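Local atomic coordinates of sulfatase (Bacteroides fragilis CAG:558, PDB entry 6USS), a protein that probably hydrolyses aryl sulfate esters, as a calcium-binding member of the sulfatase family from a human gut bacterium. Residues C93-G98 with E381-S386; T97-A102 with P401-S406; C135-I140 with P178-F183; T143-S148 with K397-I402; A150-D155 with A391-Y396. The protein carries 1 engineered substitution. All coordinates share one frame; numbering follows the deposited sequence.

Interaction 1: C93-G98 with E381-S386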
# COMPACT_ATOMS: atom_id res chain seq x y z
N CYS A 93 0.32 12.34 14.45
CA CYS A 93 -1.09 12.19 14.05
C CYS A 93 -1.69 13.51 13.57
O CYS A 93 -2.53 13.51 12.66
CB CYS A 93 -1.89 11.63 15.22
SG CYS A 93 -1.51 9.93 15.60
N SER A 94 -1.29 14.63 14.15
CA SER A 94 -1.73 15.92 13.65
C SER A 94 -1.21 16.18 12.25
O SER A 94 -1.93 16.73 11.40
CB SER A 94 -1.29 17.03 14.61
OG SER A 94 -2.05 16.97 15.83
N LEU A 95 0.06 15.82 11.99
CA LEU A 95 0.64 15.97 10.66
C LEU A 95 -0.16 15.20 9.62
O LEU A 95 -0.53 15.73 8.57
CB LEU A 95 2.08 15.48 10.66
CG LEU A 95 2.64 15.17 9.27
CD1 LEU A 95 2.99 16.45 8.53
CD2 LEU A 95 3.83 14.24 9.36
N ILE A 96 -0.43 13.92 9.92
CA ILE A 96 -1.05 13.02 8.96
C ILE A 96 -2.55 13.26 8.81
O ILE A 96 -3.14 12.88 7.78
CB ILE A 96 -0.72 11.57 9.39
CG1 ILE A 96 -0.55 10.68 8.15
CG2 ILE A 96 -1.78 11.03 10.33
CD1 ILE A 96 0.69 11.00 7.33
N THR A 97 -3.20 13.91 9.78
CA THR A 97 -4.63 14.14 9.74
C THR A 97 -5.01 15.61 9.64
O THR A 97 -6.20 15.90 9.49
CB THR A 97 -5.32 13.57 10.99
OG1 THR A 97 -4.93 14.32 12.15
CG2 THR A 97 -5.00 12.08 11.20
N GLY A 98 -4.07 16.54 9.76
CA GLY A 98 -4.42 17.95 9.70
C GLY A 98 -5.28 18.44 10.84
O GLY A 98 -5.89 19.51 10.73
N GLU A 381 -0.09 20.72 12.63
CA GLU A 381 -1.26 20.39 11.81
C GLU A 381 -1.36 21.25 10.55
O GLU A 381 -2.06 20.86 9.61
CB GLU A 381 -2.58 20.52 12.59
CG GLU A 381 -2.85 21.90 13.15
CD GLU A 381 -2.66 21.93 14.67
OE1 GLU A 381 -3.45 22.63 15.36
OE2 GLU A 381 -1.71 21.25 15.17
N ASP A 382 -0.68 22.41 10.52
CA ASP A 382 -0.65 23.24 9.31
C ASP A 382 0.08 22.57 8.15
O ASP A 382 -0.18 22.90 6.98
CB ASP A 382 0.02 24.58 9.60
CG ASP A 382 -0.63 25.34 10.75
OD1 ASP A 382 -1.79 25.04 11.10
OD2 ASP A 382 0.05 26.23 11.32
N PHE A 383 1.02 21.66 8.45
CA PHE A 383 1.75 20.94 7.40
C PHE A 383 0.80 20.23 6.43
O PHE A 383 1.11 20.10 5.24
CB PHE A 383 2.70 19.91 8.03
CG PHE A 383 4.00 20.49 8.54
CD1 PHE A 383 4.00 21.53 9.46
CD2 PHE A 383 5.22 19.95 8.15
CE1 PHE A 383 5.21 22.05 9.96
CE2 PHE A 383 6.43 20.47 8.63
CZ PHE A 383 6.42 21.52 9.54
N TYR A 384 -0.37 19.78 6.93
CA TYR A 384 -1.31 19.02 6.10
C TYR A 384 -1.89 19.87 4.97
O TYR A 384 -1.67 19.53 3.79
CB TYR A 384 -2.37 18.40 7.00
CG TYR A 384 -3.45 17.54 6.39
CD1 TYR A 384 -4.41 18.08 5.54
CD2 TYR A 384 -3.56 16.20 6.75
CE1 TYR A 384 -5.42 17.29 5.03
CE2 TYR A 384 -4.56 15.41 6.27
CZ TYR A 384 -5.49 15.95 5.40
OH TYR A 384 -6.49 15.14 4.91
N PRO A 385 -2.61 20.97 5.24
CA PRO A 385 -3.04 21.83 4.11
C PRO A 385 -1.88 22.37 3.30
O PRO A 385 -2.04 22.56 2.10
CB PRO A 385 -3.79 22.99 4.79
CG PRO A 385 -3.95 22.61 6.22
CD PRO A 385 -2.87 21.63 6.53
N SER A 386 -0.72 22.63 3.92
CA SER A 386 0.38 23.26 3.19
C SER A 386 0.97 22.31 2.16
O SER A 386 1.29 22.70 1.03
CB SER A 386 1.48 23.74 4.14
OG SER A 386 0.95 24.58 5.14
O HOH W 1 -1.86 19.88 17.40
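S94 OG is gripped by several groups while its CB lies 4.2 Å from E381 CB across the contact: it is hydrogen-bonded with P90 O, T99 O and H104 NE2. One water, held weakly by S94 OG, links the two polar side chains, donating firmly to E381 OE2 at 2.6 Å; the other carboxylate oxygen, E381 OE1, is taken by N100 ND2. The centre of the contact is made by the ring of Y384. With chi1 at -179°, CG stands anti to the backbone N and is directed at G98. Carbonyl oxygens L95 O and I96 O lie at the edge of the ring, I96 O being 3.3 Å from Y384 CE2, and T97 O lies over one face. Beyond them Y384 OH is hydrogen-bonded with T147 O.

G98 leaves the helix with positive phi (66°), which by itself favours glycine; a CB here would also run into Y384 CG, which lies 3.5 Å from G98 CA. One turn earlier C93 O takes two bonds, from T97 N and from T97 OG1 (2.6 Å), which arrive from opposite faces of its plane; the second of them holds the T97 hydroxyl against its own helix. Elsewhere L95 brings CD1 to 3.5 Å from F383 CB, and the two side chains cross obliquely. All eight touching residues are buried. The arrangement is a helix C-terminus packed against the start of helix 383-390, and helix 88-97 is the one that begins at C88, the engineered calcium-site residue of the sulfatase signature.

Interaction 2: T97-A102 with P401-S406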
# COMPACT_ATOMS: atom_id res chain seq x y z
N THR A 97 -3.20 13.91 9.78
CA THR A 97 -4.63 14.14 9.74
C THR A 97 -5.01 15.61 9.64
O THR A 97 -6.20 15.90 9.49
CB THR A 97 -5.32 13.57 10.99
OG1 THR A 97 -4.93 14.32 12.15
CG2 THR A 97 -5.00 12.08 11.20
N GLY A 98 -4.07 16.54 9.76
CA GLY A 98 -4.42 17.95 9.70
C GLY A 98 -5.28 18.44 10.84
O GLY A 98 -5.89 19.51 10.73
N THR A 99 -5.30 17.70 11.93
CA THR A 99 -6.16 17.91 13.08
C THR A 99 -5.30 18.36 14.24
O THR A 99 -4.18 17.87 14.41
CB THR A 99 -6.92 16.60 13.41
OG1 THR A 99 -8.06 16.46 12.54
CG2 THR A 99 -7.38 16.56 14.82
N ASN A 100 -5.79 19.33 15.02
CA ASN A 100 -5.13 19.68 16.28
C ASN A 100 -5.24 18.52 17.27
O ASN A 100 -6.23 17.79 17.30
CB ASN A 100 -5.75 20.94 16.88
CG ASN A 100 -5.15 21.30 18.25
OD1 ASN A 100 -5.74 20.99 19.28
ND2 ASN A 100 -3.99 21.93 18.25
N ALA A 101 -4.20 18.35 18.10
CA ALA A 101 -4.13 17.17 18.97
C ALA A 101 -5.34 17.08 19.91
O ALA A 101 -5.81 15.98 20.22
CB ALA A 101 -2.82 17.19 19.77
N ALA A 102 -5.86 18.22 20.36
CA ALA A 102 -6.99 18.18 21.28
C ALA A 102 -8.17 17.46 20.65
O ALA A 102 -8.88 16.72 21.33
CB ALA A 102 -7.39 19.59 21.72
N PRO A 401 -12.64 17.37 10.18
CA PRO A 401 -12.30 18.79 9.97
C PRO A 401 -10.80 18.99 9.93
O PRO A 401 -10.04 18.24 10.54
CB PRO A 401 -12.90 19.49 11.20
CG PRO A 401 -13.78 18.49 11.85
CD PRO A 401 -13.22 17.14 11.50
N ILE A 402 -10.36 20.01 9.19
CA ILE A 402 -8.95 20.33 9.06
C ILE A 402 -8.65 21.57 9.90
O ILE A 402 -9.04 22.68 9.53
CB ILE A 402 -8.53 20.54 7.61
CG1 ILE A 402 -8.93 19.32 6.78
CG2 ILE A 402 -7.03 20.75 7.51
CD1 ILE A 402 -8.15 18.09 7.15
N ASP A 403 -7.94 21.38 11.01
CA ASP A 403 -7.56 22.49 11.88
C ASP A 403 -6.31 23.23 11.39
O ASP A 403 -6.17 24.42 11.67
CB ASP A 403 -7.37 21.97 13.30
CG ASP A 403 -8.63 21.27 13.83
OD1 ASP A 403 -9.70 21.90 13.84
OD2 ASP A 403 -8.56 20.09 14.23
N GLY A 404 -5.42 22.56 10.66
CA GLY A 404 -4.24 23.24 10.16
C GLY A 404 -4.60 24.40 9.24
O GLY A 404 -5.65 24.42 8.59
N ILE A 405 -3.73 25.41 9.23
CA ILE A 405 -3.86 26.58 8.36
C ILE A 405 -2.62 26.64 7.47
O ILE A 405 -1.49 26.63 7.98
CB ILE A 405 -4.00 27.88 9.16
CG1 ILE A 405 -5.18 27.82 10.14
CG2 ILE A 405 -4.20 29.04 8.22
CD1 ILE A 405 -6.53 27.71 9.44
N SER A 406 -2.83 26.70 6.16
CA SER A 406 -1.71 26.74 5.24
C SER A 406 -0.73 27.86 5.59
O SER A 406 -1.15 28.98 5.90
CB SER A 406 -2.21 26.91 3.81
OG SER A 406 -1.12 26.83 2.93
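G98 O receives two amides of the 401-406 segment. G404 N donates at 3.1 Å with an N-H...O angle of 161° and stands above the carbonyl plane; D403 N is nearer, at 2.8 Å, but its angle of 126° makes that bond weak. I402 CG2 touches the same oxygen at 3.6 Å, so the carbonyl of the helix-ending glycine meets two N-H groups and one methyl. A CB on G98 would sit tightly against I402 CD1, the tip of that side chain, which comes to 3.8 Å from T97 O, an oxygen whose hydrogen-bond donor is Q400 NE2.

In the reverse direction D403 accepts from the 97-102 segment. N100 N donates to D403 OD2 at 3.0 Å with an angle of 158°, meeting the carboxylate on its anti side and somewhat out of its plane. The second oxygen, OD1, pairs with R103 NH2 in a salt bridge.

T99 OG1 adds a weak bond to P401 O, 3.3 Å long. N100 is also the N-cap of helix 101-104: its OD1 accepts from A102 N at 3.0 Å, the donor standing above the plane of the side-chain carbonyl, while its ND2 bonds Y424 O in addition to E381. Thus both ends of its amide and its backbone N-H have partners. The chemistry implies a join made mostly with main-chain groups, in which one carboxylate serves an amide and a guanidinium together, consistent with D403 being ionised at this partly exposed edge.

Interaction 3: C135-I140 with P178-F183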
# COMPACT_ATOMS: atom_id res chain seq x y z
N CYS A 135 -6.51 6.04 12.05
CA CYS A 135 -6.64 5.18 10.88
C CYS A 135 -7.64 5.85 9.94
O CYS A 135 -8.22 6.89 10.26
CB CYS A 135 -7.06 3.77 11.28
SG CYS A 135 -8.70 3.72 12.09
N GLN A 136 -7.85 5.23 8.78
CA GLN A 136 -8.76 5.79 7.78
C GLN A 136 -10.08 5.05 7.71
O GLN A 136 -10.90 5.38 6.85
CB GLN A 136 -8.11 5.80 6.39
CG GLN A 136 -6.86 6.62 6.26
CD GLN A 136 -6.47 6.83 4.80
OE1 GLN A 136 -6.90 7.81 4.16
NE2 GLN A 136 -5.65 5.91 4.25
N VAL A 137 -10.31 4.08 8.58
CA VAL A 137 -11.55 3.30 8.58
C VAL A 137 -12.33 3.61 9.84
O VAL A 137 -11.76 4.10 10.83
CB VAL A 137 -11.25 1.80 8.45
CG1 VAL A 137 -10.75 1.51 7.06
CG2 VAL A 137 -10.22 1.39 9.47
N PRO A 138 -13.63 3.38 9.86
CA PRO A 138 -14.41 3.66 11.08
C PRO A 138 -14.52 2.43 11.98
O PRO A 138 -14.03 1.35 11.63
CB PRO A 138 -15.77 4.09 10.52
CG PRO A 138 -15.89 3.29 9.24
CD PRO A 138 -14.49 3.15 8.68
N ASN A 139 -15.15 2.61 13.16
CA ASN A 139 -15.46 1.52 14.08
C ASN A 139 -14.21 0.81 14.59
O ASN A 139 -14.25 -0.39 14.90
CB ASN A 139 -16.42 0.50 13.45
CG ASN A 139 -17.69 1.15 12.90
OD1 ASN A 139 -18.31 1.99 13.56
ND2 ASN A 139 -18.08 0.77 11.68
N ILE A 140 -13.09 1.51 14.67
CA ILE A 140 -11.88 0.95 15.28
C ILE A 140 -11.73 1.55 16.67
O ILE A 140 -11.51 2.76 16.82
CB ILE A 140 -10.64 1.21 14.42
CG1 ILE A 140 -10.85 0.62 13.02
CG2 ILE A 140 -9.46 0.54 15.05
CD1 ILE A 140 -11.16 -0.86 13.03
N PRO A 178 1.93 1.95 7.35
CA PRO A 178 2.05 3.03 6.36
C PRO A 178 1.22 2.78 5.09
O PRO A 178 0.64 3.73 4.53
CB PRO A 178 3.55 3.06 6.07
CG PRO A 178 4.20 2.49 7.33
CD PRO A 178 3.25 1.45 7.80
N TYR A 179 1.14 1.53 4.61
CA TYR A 179 0.30 1.23 3.45
C TYR A 179 -1.16 1.60 3.71
O TYR A 179 -1.81 2.19 2.84
CB TYR A 179 0.38 -0.25 3.09
CG TYR A 179 1.76 -0.76 2.78
CD1 TYR A 179 2.44 -0.32 1.64
CD2 TYR A 179 2.37 -1.70 3.60
CE1 TYR A 179 3.71 -0.79 1.33
CE2 TYR A 179 3.64 -2.18 3.32
CZ TYR A 179 4.31 -1.72 2.18
OH TYR A 179 5.57 -2.19 1.88
N HIS A 180 -1.69 1.23 4.88
CA HIS A 180 -3.07 1.61 5.21
C HIS A 180 -3.27 3.11 5.15
O HIS A 180 -4.35 3.58 4.77
CB HIS A 180 -3.47 1.12 6.60
CG HIS A 180 -4.78 1.67 7.06
ND1 HIS A 180 -5.99 1.15 6.65
CD2 HIS A 180 -5.07 2.72 7.87
CE1 HIS A 180 -6.97 1.86 7.19
NE2 HIS A 180 -6.44 2.81 7.93
N MET A 181 -2.24 3.88 5.54
CA MET A 181 -2.32 5.34 5.61
C MET A 181 -2.09 6.01 4.26
O MET A 181 -2.08 7.24 4.20
CB MET A 181 -1.33 5.86 6.65
CG MET A 181 -1.66 5.39 8.07
SD MET A 181 -3.30 5.94 8.59
CE MET A 181 -3.03 7.71 8.85
N GLY A 182 -1.92 5.26 3.18
CA GLY A 182 -1.79 5.86 1.87
C GLY A 182 -0.40 5.91 1.27
O GLY A 182 -0.22 6.55 0.24
N PHE A 183 0.60 5.26 1.88
CA PHE A 183 1.93 5.16 1.29
C PHE A 183 2.02 3.92 0.39
O PHE A 183 1.64 2.81 0.79
CB PHE A 183 3.00 5.12 2.38
CG PHE A 183 3.19 6.43 3.10
CD1 PHE A 183 4.05 7.41 2.59
CD2 PHE A 183 2.52 6.69 4.30
CE1 PHE A 183 4.24 8.63 3.26
CE2 PHE A 183 2.69 7.90 4.98
CZ PHE A 183 3.55 8.88 4.46
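The type I beta turn from Y179 to G182 puts H180 against Q136, just past the end of strand 133-135, at a place where the second subunit also comes close. A chi1 of 171° sets H180 CG anti to the backbone N and so carries the ring off toward the 135-140 segment, where its NE2 accepts from Q136 N at 2.9 Å. That bond is nearly straight, 171° at the hydrogen, and the donor is tilted only slightly from the ring plane. In exchange Q136 NE2 donates to H180 O at 2.7 Å, lying in the carbonyl plane on a lone pair.

The Q136 and H180 side chains run in opposite senses, each reaching the other's backbone, with amide and ring almost perpendicular. V137 CG1 comes to the ring edge, 3.8 Å from H180 CE1, and C135 CB lies 3.5 Å from H180 NE2. M181 SD fills in beside C135 CA at 4.1 Å.

Both ends of the Q136 amide have further partners: E151 OE1 accepts from NE2, and S148 N donates to OE1. H180 ND1 is hydrogen-bonded with E184 OE1 of the second subunit. Because NE2 acts as an acceptor, the imidazole proton probably sits on ND1, facing that carboxylate, which would couple this intrachain pairing to the subunit interface.

Interaction 4: T143-S148 with K397-I402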
# COMPACT_ATOMS: atom_id res chain seq x y z
N THR A 143 -9.68 4.95 18.24
CA THR A 143 -8.97 5.65 17.18
C THR A 143 -9.73 6.90 16.78
O THR A 143 -10.95 7.00 16.97
CB THR A 143 -8.79 4.76 15.94
OG1 THR A 143 -10.07 4.46 15.36
CG2 THR A 143 -8.06 3.47 16.31
N PHE A 144 -8.99 7.85 16.21
CA PHE A 144 -9.57 8.97 15.48
C PHE A 144 -9.55 8.62 14.00
O PHE A 144 -8.47 8.40 13.42
CB PHE A 144 -8.81 10.27 15.75
CG PHE A 144 -9.43 11.47 15.10
CD1 PHE A 144 -10.50 12.12 15.70
CD2 PHE A 144 -8.96 11.94 13.89
CE1 PHE A 144 -11.09 13.22 15.09
CE2 PHE A 144 -9.53 13.05 13.28
CZ PHE A 144 -10.60 13.69 13.89
N GLN A 145 -10.73 8.53 13.39
CA GLN A 145 -10.84 8.25 11.96
C GLN A 145 -10.54 9.53 11.18
O GLN A 145 -11.05 10.60 11.52
CB GLN A 145 -12.22 7.73 11.58
CG GLN A 145 -12.40 7.56 10.06
CD GLN A 145 -13.79 7.06 9.65
OE1 GLN A 145 -14.69 6.92 10.48
NE2 GLN A 145 -13.96 6.77 8.35
N ALA A 146 -9.71 9.42 10.15
CA ALA A 146 -9.34 10.61 9.41
C ALA A 146 -8.86 10.23 8.02
O ALA A 146 -8.34 9.14 7.80
CB ALA A 146 -8.27 11.44 10.13
N THR A 147 -9.06 11.16 7.09
CA THR A 147 -8.56 11.04 5.73
C THR A 147 -7.08 11.42 5.71
O THR A 147 -6.73 12.56 6.04
CB THR A 147 -9.38 11.93 4.80
OG1 THR A 147 -10.74 11.48 4.81
CG2 THR A 147 -8.84 11.86 3.39
N SER A 148 -6.23 10.47 5.34
CA SER A 148 -4.79 10.61 5.47
C SER A 148 -4.21 11.56 4.43
O SER A 148 -4.64 11.59 3.28
CB SER A 148 -4.09 9.26 5.34
OG SER A 148 -2.68 9.43 5.52
N LYS A 397 -11.75 16.59 -0.25
CA LYS A 397 -12.68 16.38 0.84
C LYS A 397 -12.04 15.45 1.87
O LYS A 397 -11.23 14.58 1.53
CB LYS A 397 -13.97 15.75 0.35
CG LYS A 397 -14.57 16.38 -0.88
CD LYS A 397 -16.04 16.69 -0.63
CE LYS A 397 -16.53 17.87 -1.43
NZ LYS A 397 -17.71 18.51 -0.80
N THR A 398 -12.45 15.61 3.13
CA THR A 398 -11.91 14.83 4.23
C THR A 398 -13.06 14.42 5.14
O THR A 398 -14.05 15.14 5.25
CB THR A 398 -10.89 15.66 5.02
OG1 THR A 398 -11.45 16.95 5.29
CG2 THR A 398 -9.61 15.87 4.22
N VAL A 399 -12.93 13.25 5.79
CA VAL A 399 -13.96 12.87 6.76
C VAL A 399 -13.90 13.74 8.00
O VAL A 399 -14.93 13.98 8.65
CB VAL A 399 -13.87 11.37 7.14
CG1 VAL A 399 -14.10 10.47 5.92
CG2 VAL A 399 -12.54 11.05 7.84
N GLN A 400 -12.72 14.23 8.36
CA GLN A 400 -12.51 14.99 9.58
C GLN A 400 -12.30 16.47 9.26
O GLN A 400 -11.80 16.79 8.17
CB GLN A 400 -11.29 14.48 10.36
CG GLN A 400 -9.94 14.94 9.81
CD GLN A 400 -9.57 14.29 8.46
OE1 GLN A 400 -10.38 13.60 7.84
NE2 GLN A 400 -8.33 14.50 8.03
N PRO A 401 -12.64 17.37 10.18
CA PRO A 401 -12.30 18.79 9.97
C PRO A 401 -10.80 18.99 9.93
O PRO A 401 -10.04 18.24 10.54
CB PRO A 401 -12.90 19.49 11.20
CG PRO A 401 -13.78 18.49 11.85
CD PRO A 401 -13.22 17.14 11.50
N ILE A 402 -10.36 20.01 9.19
CA ILE A 402 -8.95 20.33 9.06
C ILE A 402 -8.65 21.57 9.90
O ILE A 402 -9.04 22.68 9.53
CB ILE A 402 -8.53 20.54 7.61
CG1 ILE A 402 -8.93 19.32 6.78
CG2 ILE A 402 -7.03 20.75 7.51
CD1 ILE A 402 -8.15 18.09 7.15
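Two torsions fold Q400 back toward T147: chi1 of 78° sets CG between the backbone N and the carbonyl carbon, and chi2 of -71° then bends CD round. The amide end meets the T147 backbone with both OE1 and NE2. T147 N donates to Q400 OE1 at 2.9 Å in an almost straight bond (174°), the donor standing above the plane of the side-chain carbonyl, and Q400 NE2 donates to T147 O at 3.2 Å. Oxygen and nitrogen of this second bond each have another partner, Y384 for T147 O and T97 for Q400 NE2.

T147 answers with its own side chain. Its OG1 lies beside its backbone N, anti to the carbonyl carbon, and accepts from V399 N at 3.0 Å.

The two segments run nearly antiparallel, yet every bond between them uses a side chain. The Q400 side-chain amide bonds both the N-H and the C=O of T147, just beyond strand 143-145, whose own partner is the parallel strand 133-135. S148, next in the chain, is the N-cap of helix 149-155, so T147 is gripped where strand gives way to helix.

Van der Waals contacts surround these bonds. The F144 ring and the Q400 amide stand almost perpendicular, and F144 CZ touches Q400 CB at 3.7 Å. A146 CB presses on Q400 CD at 3.5 Å. V399 CG2 comes to 3.6 Å from A146 CA and to the same distance from T147 OG1, while the T398 and T147 side chains cross at about a right angle, with T398 CG2 4.0 Å from T147 CB.

Interaction 5: A150-D155 with A391-Y396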
# COMPACT_ATOMS: atom_id res chain seq x y z
N ALA A 150 -1.34 11.25 3.02
CA ALA A 150 -0.72 10.48 1.95
C ALA A 150 -1.74 9.89 0.99
O ALA A 150 -1.44 9.70 -0.19
CB ALA A 150 0.14 9.35 2.53
N GLU A 151 -2.94 9.58 1.49
CA GLU A 151 -4.02 9.12 0.62
C GLU A 151 -4.41 10.19 -0.39
O GLU A 151 -4.65 9.88 -1.57
CB GLU A 151 -5.24 8.72 1.47
CG GLU A 151 -6.29 7.87 0.73
CD GLU A 151 -5.78 6.45 0.40
OE1 GLU A 151 -5.11 5.84 1.26
OE2 GLU A 151 -6.05 5.96 -0.73
N ILE A 152 -4.46 11.45 0.04
CA ILE A 152 -4.90 12.51 -0.86
C ILE A 152 -3.83 12.79 -1.91
O ILE A 152 -4.15 12.99 -3.10
CB ILE A 152 -5.25 13.78 -0.06
CG1 ILE A 152 -6.38 13.50 0.93
CG2 ILE A 152 -5.69 14.87 -0.98
CD1 ILE A 152 -6.69 14.70 1.78
N LEU A 153 -2.56 12.81 -1.50
CA LEU A 153 -1.46 12.89 -2.46
C LEU A 153 -1.50 11.70 -3.42
O LEU A 153 -1.43 11.88 -4.64
CB LEU A 153 -0.12 12.95 -1.72
CG LEU A 153 0.15 14.23 -0.92
CD1 LEU A 153 1.42 14.12 -0.09
CD2 LEU A 153 0.24 15.41 -1.85
N LYS A 154 -1.62 10.48 -2.88
CA LYS A 154 -1.68 9.28 -3.72
C LYS A 154 -2.82 9.37 -4.72
O LYS A 154 -2.62 9.20 -5.93
CB LYS A 154 -1.80 8.04 -2.83
CG LYS A 154 -1.77 6.67 -3.55
CD LYS A 154 -2.39 5.56 -2.65
CE LYS A 154 -3.31 4.60 -3.46
NZ LYS A 154 -2.66 4.05 -4.75
N ASP A 155 -4.03 9.69 -4.24
CA ASP A 155 -5.20 9.74 -5.10
C ASP A 155 -5.13 10.87 -6.12
O ASP A 155 -5.88 10.85 -7.10
CB ASP A 155 -6.47 9.86 -4.26
CG ASP A 155 -6.70 8.65 -3.32
OD1 ASP A 155 -6.23 7.51 -3.61
OD2 ASP A 155 -7.37 8.86 -2.29
N ALA A 391 1.44 20.59 -3.51
CA ALA A 391 1.20 19.58 -4.53
C ALA A 391 0.10 19.98 -5.51
O ALA A 391 -0.24 19.20 -6.41
CB ALA A 391 0.85 18.25 -3.86
N GLN A 392 -0.44 21.19 -5.37
CA GLN A 392 -1.47 21.71 -6.27
C GLN A 392 -2.70 20.82 -6.26
O GLN A 392 -3.36 20.63 -7.29
CB GLN A 392 -0.92 21.89 -7.68
CG GLN A 392 0.35 22.71 -7.75
CD GLN A 392 0.93 22.72 -9.14
OE1 GLN A 392 0.24 22.44 -10.12
NE2 GLN A 392 2.22 23.02 -9.24
N VAL A 393 -2.98 20.22 -5.11
CA VAL A 393 -4.26 19.56 -4.88
C VAL A 393 -5.27 20.66 -4.58
O VAL A 393 -5.55 20.96 -3.41
CB VAL A 393 -4.16 18.53 -3.74
CG1 VAL A 393 -5.45 17.71 -3.63
CG2 VAL A 393 -2.98 17.60 -4.01
N LYS A 394 -5.82 21.28 -5.63
CA LYS A 394 -6.60 22.50 -5.43
C LYS A 394 -7.95 22.23 -4.78
O LYS A 394 -8.55 23.16 -4.24
CB LYS A 394 -6.76 23.27 -6.77
CG LYS A 394 -5.40 23.81 -7.27
CD LYS A 394 -5.33 24.13 -8.76
CE LYS A 394 -4.19 25.14 -9.08
NZ LYS A 394 -3.26 25.49 -7.94
N HIS A 395 -8.44 21.00 -4.81
CA HIS A 395 -9.70 20.67 -4.14
C HIS A 395 -9.63 19.25 -3.59
O HIS A 395 -9.04 18.36 -4.22
CB HIS A 395 -10.91 20.79 -5.08
CG HIS A 395 -10.88 19.83 -6.23
ND1 HIS A 395 -11.51 18.60 -6.19
CD2 HIS A 395 -10.29 19.92 -7.44
CE1 HIS A 395 -11.30 17.98 -7.33
NE2 HIS A 395 -10.56 18.75 -8.11
N TYR A 396 -10.22 19.05 -2.41
CA TYR A 396 -10.27 17.75 -1.75
C TYR A 396 -11.32 17.79 -0.65
O TYR A 396 -11.71 18.86 -0.18
CB TYR A 396 -8.90 17.34 -1.18
CG TYR A 396 -8.25 18.36 -0.25
CD1 TYR A 396 -7.41 19.34 -0.77
CD2 TYR A 396 -8.42 18.31 1.13
CE1 TYR A 396 -6.80 20.26 0.03
CE2 TYR A 396 -7.79 19.23 1.96
CZ TYR A 396 -6.98 20.20 1.39
OH TYR A 396 -6.33 21.14 2.15
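I152 and L153 face a length of chain that turns twice: Q392 has positive phi and ends helix 383-390 in a Schellman motif, and V393 is the centre of an inverse gamma turn. The backbones stay well apart, I152 CA to Y396 CA being 7.6 Å and L153 CA to A391 CA 7.5 Å, so side chains alone span the gap.

L153 makes the shortest approach, its branch CD2 reaching A391 CB at 3.5 Å. V393, with CG1 anti to the backbone N (chi1 -172°), turns that methyl to I152 CG2 at 3.9 Å. I152 uses its other branch on the ring: CD1 lies 4.1 Å from Y396 CD2, the side chains crossing at about a right angle, and Y396 CB sits 4.1 Å from I152 CG2. All these contacts are apolar.

L388 of helix 383-390 touches I152, L153 and Y396, and Y384 also packs on I152. Helix 149-155, which follows strand 143-145 in the chain, thus lies against helix 383-390, from Y384 to L388, and against the chain leaving it.

Overall arrangement
The first segments come in order along residues 93-155, the first two overlapping at T97 and G98, and in interactions 1, 2, 4 and 5 they meet residues 381-406, comprising helix 383-390 and the loop after it. Interactions 1 and 2 have centres about 6 Å apart; interactions 2 and 4 share P401 and I402, their centres about 9 Å apart. The centre of interaction 4 is about 10 Å from those of interactions 1 and 3, and Y384 of interaction 1 touches both T147 and I152. Interaction 3 joins two earlier loops and, with interaction 5, borders the second subunit. Together they connect helix 88-97, which starts at the calcium site, through helices 383-390 and 149-155 to the dimer interface.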